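Local coordinates for alcohol dehydrogenase (Thermus sp., PDB 4CPD), which probably catalyses the zinc-dependent, reversible oxidation of alcohols to aldehydes or ketones with NAD as coenzyme, at residues N223-V228 with L250-E255. Numbering follows the deposited sequence.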
# COMPACT_ATOMS: atom_id res chain seq x y z
N ASN A 223 6.75 -24.42 10.36
CA ASN A 223 6.48 -23.50 9.25
C ASN A 223 5.30 -22.60 9.60
O ASN A 223 4.14 -23.06 9.67
CB ASN A 223 6.18 -24.24 7.93
CG ASN A 223 6.29 -23.33 6.71
OD1 ASN A 223 6.32 -22.10 6.81
ND2 ASN A 223 6.36 -23.95 5.54
N PRO A 224 5.59 -21.30 9.81
CA PRO A 224 4.54 -20.37 10.23
C PRO A 224 3.50 -20.17 9.15
O PRO A 224 2.31 -20.04 9.47
CB PRO A 224 5.30 -19.08 10.54
CG PRO A 224 6.59 -19.19 9.81
CD PRO A 224 6.89 -20.63 9.61
N VAL A 225 3.92 -20.22 7.89
CA VAL A 225 3.02 -19.98 6.78
C VAL A 225 1.94 -21.05 6.73
O VAL A 225 0.77 -20.71 6.60
CB VAL A 225 3.76 -19.90 5.44
CG1 VAL A 225 2.78 -19.76 4.29
CG2 VAL A 225 4.76 -18.75 5.44
N ARG A 226 2.35 -22.33 6.81
CA ARG A 226 1.42 -23.49 6.78
C ARG A 226 0.38 -23.38 7.90
O ARG A 226 -0.82 -23.56 7.72
CB ARG A 226 2.20 -24.80 6.96
N ARG A 227 0.90 -23.00 9.05
CA ARG A 227 0.15 -22.90 10.29
C ARG A 227 -0.84 -21.73 10.26
O ARG A 227 -2.03 -21.87 10.58
CB ARG A 227 1.20 -22.74 11.39
CG ARG A 227 0.69 -22.66 12.80
CD ARG A 227 -0.10 -23.86 13.30
NE ARG A 227 -0.11 -23.75 14.76
CZ ARG A 227 -1.17 -23.47 15.52
NH1 ARG A 227 -2.39 -23.35 15.00
NH2 ARG A 227 -1.00 -23.34 16.84
N VAL A 228 -0.35 -20.56 9.89
CA VAL A 228 -1.18 -19.38 9.75
C VAL A 228 -2.32 -19.64 8.76
O VAL A 228 -3.46 -19.20 8.93
CB VAL A 228 -0.34 -18.14 9.30
CG1 VAL A 228 -1.22 -17.01 8.81
CG2 VAL A 228 0.55 -17.63 10.44
N LEU A 250 9.81 -9.96 5.76
CA LEU A 250 8.96 -9.31 4.76
C LEU A 250 8.43 -10.29 3.71
O LEU A 250 7.27 -10.19 3.30
CB LEU A 250 9.70 -8.14 4.09
CG LEU A 250 9.91 -6.92 5.02
CD1 LEU A 250 10.98 -5.96 4.51
CD2 LEU A 250 8.60 -6.18 5.24
N SER A 251 9.27 -11.22 3.27
CA SER A 251 8.85 -12.23 2.28
C SER A 251 7.83 -13.14 2.92
O SER A 251 6.84 -13.57 2.30
CB SER A 251 10.06 -13.04 1.82
OG SER A 251 11.16 -12.19 1.57
N LEU A 252 8.07 -13.41 4.19
CA LEU A 252 7.16 -14.19 5.00
C LEU A 252 5.79 -13.53 5.07
O LEU A 252 4.78 -14.17 4.83
CB LEU A 252 7.74 -14.36 6.40
CG LEU A 252 7.24 -15.60 7.13
CD1 LEU A 252 7.76 -16.88 6.47
CD2 LEU A 252 7.68 -15.50 8.58
N ALA A 253 5.78 -12.23 5.37
CA ALA A 253 4.54 -11.49 5.46
C ALA A 253 3.76 -11.57 4.17
O ALA A 253 2.52 -11.77 4.19
CB ALA A 253 4.80 -10.04 5.85
N LEU A 254 4.48 -11.42 3.05
CA LEU A 254 3.87 -11.41 1.72
C LEU A 254 3.38 -12.78 1.25
O LEU A 254 2.39 -12.88 0.53
CB LEU A 254 4.83 -10.79 0.71
CG LEU A 254 4.97 -9.28 0.92
CD1 LEU A 254 6.19 -8.75 0.22
CD2 LEU A 254 3.74 -8.50 0.45
N GLU A 255 4.05 -13.84 1.67
CA GLU A 255 3.58 -15.17 1.40
C GLU A 255 2.35 -15.49 2.26
O GLU A 255 1.34 -16.03 1.80
CB GLU A 255 4.70 -16.16 1.68
CG GLU A 255 4.50 -17.50 1.00
CD GLU A 255 5.66 -18.46 1.22
OE1 GLU A 255 6.68 -18.06 1.83
OE2 GLU A 255 5.55 -19.61 0.74
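Leu252 spreads its two methyl branches over the first turn of helix 224-231: CD1 meets Val225 CG2 at 3.7 Å, and CD2 reaches Pro224 CG at 4.0 Å. Its CG lies anti to the backbone N (chi1 -155°), which carries the two CD methyls toward helix 224-231 although the CB itself does not aim there. Val225 offers CG2, the methyl anti to its carbonyl carbon, and runs antiparallel alongside Leu252, whereas the Pro224 ring lies roughly perpendicular to the leucine chain. This is the closer-packed part, and Val225 and Pro224 are buried, the latter also resting on Ile217 and Ile199 of the sheet.

The exposed Glu255 forms the loose side. Its extended chain brings OE1 only to 4.1 Å from Val225 CG2, a marginal touch. Asn223, at the N-cap, accepts a hydrogen bond from Val225 N at OD1 (3.2 Å), the donor standing above the carbonyl plane.

The axes of the short segments come within 10.4 Å at 28°. The bound NAD lies about 6 Å from the Leu252 side chain. Helices 224-231 and 247-256, either side of strand 239-242 in sequence, link strands of a parallel 3-2-1-4-5-6 sheet, the Rossmann fold.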